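Local coordinates for protein VipE (PDB 4QN8) that is an effector of Legionella pneumophila with no established molecular activity, probably acting inside the host cell, and is represented here by its all-helical N-terminal part, at residues P71-T82 with F107-K118. Numbering follows the deposited sequence.
Sequences PTLDSEILHQLT and FLAFEMAHYPTK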
loop_
_atom_site.group_PDB
_atom_site.type_symbol
_atom_site.label_atom_id
_atom_site.label_comp_id
_atom_site.label_asym_id
_atom_site.label_seq_id
_atom_site.Cartn_x
_atom_site.Cartn_y
_atom_site.Cartn_z
ATOM N N PRO A 71 -3.261 -11.384 -3.664
ATOM C CA PRO A 71 -3.536 -12.519 -4.552
ATOM C C PRO A 71 -4.979 -13.022 -4.473
ATOM O O PRO A 71 -5.364 -13.827 -5.308
ATOM C CB PRO A 71 -2.580 -13.602 -4.038
ATOM C CG PRO A 71 -1.475 -12.850 -3.401
ATOM C CD PRO A 71 -2.143 -11.673 -2.750
ATOM N N THR A 72 -5.760 -12.555 -3.499
ATOM C CA THR A 72 -7.168 -12.931 -3.421
ATOM C C THR A 72 -8.081 -11.987 -4.212
ATOM O O THR A 72 -9.282 -12.249 -4.346
ATOM C CB THR A 72 -7.659 -13.049 -1.968
ATOM O OG1 THR A 72 -7.936 -11.751 -1.434
ATOM C CG2 THR A 72 -6.611 -13.743 -1.117
ATOM N N LEU A 73 -7.509 -10.911 -4.749
ATOM C CA LEU A 73 -8.302 -9.862 -5.396
ATOM C C LEU A 73 -8.396 -10.004 -6.915
ATOM O O LEU A 73 -7.387 -10.155 -7.603
ATOM C CB LEU A 73 -7.733 -8.474 -5.079
ATOM C CG LEU A 73 -7.593 -8.137 -3.600
ATOM C CD1 LEU A 73 -7.021 -6.715 -3.472
ATOM C CD2 LEU A 73 -8.942 -8.245 -2.923
ATOM N N ASP A 74 -9.626 -9.942 -7.415
ATOM C CA ASP A 74 -9.913 -9.760 -8.831
ATOM C C ASP A 74 -9.240 -8.444 -9.272
ATOM O O ASP A 74 -9.141 -7.498 -8.470
ATOM C CB ASP A 74 -11.443 -9.759 -8.991
ATOM C CG ASP A 74 -11.920 -9.083 -10.250
ATOM O OD1 ASP A 74 -12.023 -7.833 -10.250
ATOM O OD2 ASP A 74 -12.246 -9.793 -11.224
ATOM N N SER A 75 -8.730 -8.373 -10.505
ATOM C CA SER A 75 -7.930 -7.190 -10.892
ATOM C C SER A 75 -8.719 -5.885 -10.834
ATOM O O SER A 75 -8.192 -4.847 -10.415
ATOM C CB SER A 75 -7.269 -7.354 -12.261
ATOM O OG SER A 75 -8.215 -7.556 -13.308
ATOM N N GLU A 76 -9.975 -5.930 -11.266
ATOM C CA GLU A 76 -10.822 -4.739 -11.191
ATOM C C GLU A 76 -11.220 -4.387 -9.757
ATOM O O GLU A 76 -11.331 -3.208 -9.430
ATOM C CB GLU A 76 -12.050 -4.850 -12.105
ATOM C CG GLU A 76 -11.734 -4.713 -13.599
ATOM C CD GLU A 76 -11.444 -3.282 -14.053
ATOM O OE1 GLU A 76 -11.257 -2.391 -13.196
ATOM O OE2 GLU A 76 -11.399 -3.050 -15.284
ATOM N N ILE A 77 -11.420 -5.389 -8.897
ATOM C CA ILE A 77 -11.625 -5.109 -7.464
ATOM C C ILE A 77 -10.395 -4.431 -6.855
ATOM O O ILE A 77 -10.509 -3.449 -6.109
ATOM C CB ILE A 77 -11.990 -6.373 -6.644
ATOM C CG1 ILE A 77 -13.364 -6.915 -7.061
ATOM C CG2 ILE A 77 -12.005 -6.050 -5.150
ATOM C CD1 ILE A 77 -14.533 -6.187 -6.424
ATOM N N LEU A 78 -9.214 -4.950 -7.177
ATOM C CA LEU A 78 -7.971 -4.323 -6.763
ATOM C C LEU A 78 -7.855 -2.892 -7.282
ATOM O O LEU A 78 -7.429 -1.995 -6.542
ATOM C CB LEU A 78 -6.791 -5.171 -7.244
ATOM C CG LEU A 78 -5.408 -4.545 -7.216
ATOM C CD1 LEU A 78 -4.923 -4.343 -5.780
ATOM C CD2 LEU A 78 -4.475 -5.474 -7.998
ATOM N N HIS A 79 -8.246 -2.660 -8.529
ATOM C CA HIS A 79 -8.121 -1.305 -9.081
ATOM C C HIS A 79 -9.024 -0.338 -8.323
ATOM O O HIS A 79 -8.632 0.780 -7.987
ATOM C CB HIS A 79 -8.464 -1.272 -10.564
ATOM C CG HIS A 79 -8.236 0.064 -11.184
ATOM N ND1 HIS A 79 -6.978 0.507 -11.533
ATOM C CD2 HIS A 79 -9.090 1.073 -11.477
ATOM C CE1 HIS A 79 -7.072 1.729 -12.036
ATOM N NE2 HIS A 79 -8.340 2.096 -12.007
ATOM N N GLN A 80 -10.240 -0.797 -8.052
ATOM C CA GLN A 80 -11.266 -0.001 -7.376
ATOM C C GLN A 80 -10.806 0.301 -5.951
ATOM O O GLN A 80 -10.892 1.444 -5.486
ATOM C CB GLN A 80 -12.563 -0.821 -7.376
ATOM C CG GLN A 80 -13.844 -0.136 -6.973
ATOM C CD GLN A 80 -15.036 -1.088 -7.120
ATOM O OE1 GLN A 80 -15.054 -2.166 -6.515
ATOM N NE2 GLN A 80 -16.019 -0.708 -7.947
ATOM N N LEU A 81 -10.287 -0.709 -5.257
ATOM C CA LEU A 81 -9.791 -0.492 -3.896
ATOM C C LEU A 81 -8.654 0.524 -3.895
ATOM O O LEU A 81 -8.637 1.446 -3.082
ATOM C CB LEU A 81 -9.317 -1.794 -3.242
ATOM C CG LEU A 81 -10.377 -2.765 -2.724
ATOM C CD1 LEU A 81 -9.710 -4.067 -2.291
ATOM C CD2 LEU A 81 -11.163 -2.154 -1.572
ATOM N N THR A 82 -7.717 0.379 -4.820
ATOM C CA THR A 82 -6.584 1.303 -4.861
ATOM C C THR A 82 -7.037 2.746 -5.120
ATOM O O THR A 82 -6.523 3.700 -4.507
ATOM C CB THR A 82 -5.589 0.846 -5.927
ATOM O OG1 THR A 82 -5.112 -0.455 -5.565
ATOM C CG2 THR A 82 -4.396 1.807 -6.025
ATOM N N PHE A 107 -0.597 -0.871 -2.133
ATOM C CA PHE A 107 -1.620 -1.360 -3.050
ATOM C C PHE A 107 -1.336 -0.882 -4.473
ATOM O O PHE A 107 -1.463 -1.659 -5.433
ATOM C CB PHE A 107 -3.005 -0.892 -2.602
ATOM C CG PHE A 107 -3.818 -1.965 -1.944
ATOM C CD1 PHE A 107 -3.456 -2.475 -0.708
ATOM C CD2 PHE A 107 -4.946 -2.459 -2.566
ATOM C CE1 PHE A 107 -4.201 -3.469 -0.106
ATOM C CE2 PHE A 107 -5.702 -3.456 -1.967
ATOM C CZ PHE A 107 -5.318 -3.964 -0.735
ATOM N N LEU A 108 -0.953 0.382 -4.617
ATOM C CA LEU A 108 -0.624 0.917 -5.944
ATOM C C LEU A 108 0.563 0.168 -6.548
ATOM O O LEU A 108 0.541 -0.207 -7.724
ATOM C CB LEU A 108 -0.333 2.426 -5.877
ATOM C CG LEU A 108 0.119 3.155 -7.151
ATOM C CD1 LEU A 108 -0.900 3.005 -8.268
ATOM C CD2 LEU A 108 0.308 4.642 -6.847
ATOM N N ALA A 109 1.600 -0.046 -5.739
ATOM C CA ALA A 109 2.779 -0.797 -6.182
ATOM C C ALA A 109 2.439 -2.230 -6.591
ATOM O O ALA A 109 3.021 -2.768 -7.531
ATOM C CB ALA A 109 3.848 -0.802 -5.103
ATOM N N PHE A 110 1.513 -2.852 -5.878
ATOM C CA PHE A 110 1.145 -4.227 -6.180
ATOM C C PHE A 110 0.402 -4.262 -7.503
ATOM O O PHE A 110 0.622 -5.148 -8.343
ATOM C CB PHE A 110 0.266 -4.772 -5.061
ATOM C CG PHE A 110 -0.117 -6.206 -5.231
ATOM C CD1 PHE A 110 0.721 -7.218 -4.781
ATOM C CD2 PHE A 110 -1.315 -6.545 -5.835
ATOM C CE1 PHE A 110 0.362 -8.551 -4.924
ATOM C CE2 PHE A 110 -1.688 -7.879 -5.977
ATOM C CZ PHE A 110 -0.845 -8.883 -5.521
ATOM N N GLU A 111 -0.489 -3.298 -7.694
ATOM C CA GLU A 111 -1.198 -3.223 -8.959
ATOM C C GLU A 111 -0.234 -2.916 -10.094
ATOM O O GLU A 111 -0.398 -3.442 -11.202
ATOM C CB GLU A 111 -2.361 -2.215 -8.933
ATOM C CG GLU A 111 -3.319 -2.433 -10.118
ATOM C CD GLU A 111 -4.404 -1.376 -10.216
ATOM O OE1 GLU A 111 -4.597 -0.620 -9.236
ATOM O OE2 GLU A 111 -5.088 -1.317 -11.271
HETATM N N MSE A 112 0.776 -2.078 -9.853
HETATM C CA MSE A 112 1.729 -1.794 -10.919
HETATM C C MSE A 112 2.616 -2.994 -11.218
HETATM O O MSE A 112 3.094 -3.161 -12.356
HETATM C CB MSE A 112 2.577 -0.572 -10.582
HETATM C CG MSE A 112 1.747 0.688 -10.481
HETATM SE SE MSE A 112 2.796 2.151 -9.795
HETATM C CE MSE A 112 3.839 2.558 -11.384
ATOM N N ALA A 113 2.822 -3.842 -10.219
ATOM C CA ALA A 113 3.689 -5.000 -10.412
ATOM C C ALA A 113 3.032 -6.023 -11.319
ATOM O O ALA A 113 3.700 -6.695 -12.113
ATOM C CB ALA A 113 4.029 -5.627 -9.081
ATOM N N HIS A 114 1.717 -6.144 -11.206
ATOM C CA HIS A 114 1.037 -7.269 -11.847
ATOM C C HIS A 114 0.100 -6.833 -12.951
ATOM O O HIS A 114 -0.125 -7.569 -13.908
ATOM C CB HIS A 114 0.296 -8.104 -10.795
ATOM C CG HIS A 114 1.207 -8.691 -9.763
ATOM N ND1 HIS A 114 2.180 -9.609 -10.072
ATOM C CD2 HIS A 114 1.318 -8.464 -8.428
ATOM C CE1 HIS A 114 2.854 -9.931 -8.977
ATOM N NE2 HIS A 114 2.342 -9.247 -7.968
ATOM N N TYR A 115 -0.447 -5.629 -12.820
ATOM C CA TYR A 115 -1.364 -5.115 -13.827
ATOM C C TYR A 115 -0.981 -3.686 -14.203
ATOM O O TYR A 115 -1.762 -2.764 -13.992
ATOM C CB TYR A 115 -2.794 -5.146 -13.295
ATOM C CG TYR A 115 -3.215 -6.494 -12.755
ATOM C CD1 TYR A 115 -3.537 -7.538 -13.614
ATOM C CD2 TYR A 115 -3.261 -6.728 -11.390
ATOM C CE1 TYR A 115 -3.901 -8.763 -13.125
ATOM C CE2 TYR A 115 -3.646 -7.967 -10.888
ATOM C CZ TYR A 115 -3.955 -8.971 -11.759
ATOM O OH TYR A 115 -4.332 -10.216 -11.286
ATOM N N PRO A 116 0.217 -3.504 -14.776
ATOM C CA PRO A 116 0.718 -2.132 -14.968
ATOM C C PRO A 116 -0.111 -1.254 -15.906
ATOM O O PRO A 116 -0.190 -0.049 -15.658
ATOM C CB PRO A 116 2.121 -2.346 -15.553
ATOM C CG PRO A 116 2.112 -3.718 -16.107
ATOM C CD PRO A 116 1.201 -4.512 -15.209
ATOM N N THR A 117 -0.699 -1.823 -16.953
ATOM C CA THR A 117 -1.512 -1.031 -17.885
ATOM C C THR A 117 -2.726 -0.407 -17.200
ATOM O O THR A 117 -3.065 0.760 -17.437
ATOM C CB THR A 117 -1.995 -1.870 -19.080
ATOM O OG1 THR A 117 -0.863 -2.359 -19.809
ATOM C CG2 THR A 117 -2.865 -1.029 -20.008
ATOM N N LYS A 118 -3.388 -1.197 -16.358
ATOM C CA LYS A 118 -4.539 -0.719 -15.603
ATOM C C LYS A 118 -4.132 0.262 -14.504
ATOM O O LYS A 118 -4.825 1.247 -14.244
ATOM C CB LYS A 118 -5.281 -1.903 -14.989
ATOM C CG LYS A 118 -6.581 -1.522 -14.314
ATOM C CD LYS A 118 -7.496 -0.773 -15.276
ATOM C CE LYS A 118 -8.904 -0.662 -14.718
ATOM N NZ LYS A 118 -9.782 0.172 -15.585
HETATM O O HOH W 1 -4.605 -10.554 -8.795
HETATM O O HOH W 2 -6.072 -3.837 -12.170
HETATM O O HOH W 3 -10.400 -1.897 -17.185
HETATM O O HOH W 4 -11.806 0.051 -13.839
#
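H79 and E111 meet where helices 75-82 and 107-114 run roughly antiparallel, at 146° with their axes 9.8 Å apart. H79 ND1 donates to E111 OE2 at 2.6 Å, the acceptor lying in the imidazole plane and using its syn lone pair, while the carboxylate stands almost perpendicular to the ring. E111 extends across the interface with CG anti to its backbone N (chi1 -164°), which carries the carboxylate to the imidazole edge. Its OE2 also accepts a hydrogen bond from a water that donates as well to S75 O, and OE1 accepts from H122, whose ring stacks on that of H79.

K118, from the short helix after Y115, bends at chi2 (55°) and lays its CE over the centre of one H79 face, a CH-pi contact 3.7 Å from the centroid. Its ammonium reaches past the ring to E76, but E76 OE2 and K118 NZ remain 3.6 Å apart, a long salt bridge supplemented by a water that donates to E76 OE1 and accepts from K118 NZ. Close by, S75 CB sits over the face of the Y115 ring, 3.7 Å from its centroid, and a water joins Y115 OH to L73 O.

On the buried side of the helix, L78 divides its two methyls: CD1 lies 3.7 Å from F107 CD2, whereas CD2 fits among the aliphatic part of E111, Y115 and the edge of F110. T82 OG1 meets the edge of F107 while donating to L78 O, which also receives T82 N from the opposite face of its carbonyl plane. V66 of helix 58-69 extends the apolar packing against F107 and F110.

The buried E111 carboxylate is thus gripped on both oxygens, and its short bond to H79 would probably favour a protonated, positively charged imidazole, although the nearby K118 ammonium may temper this.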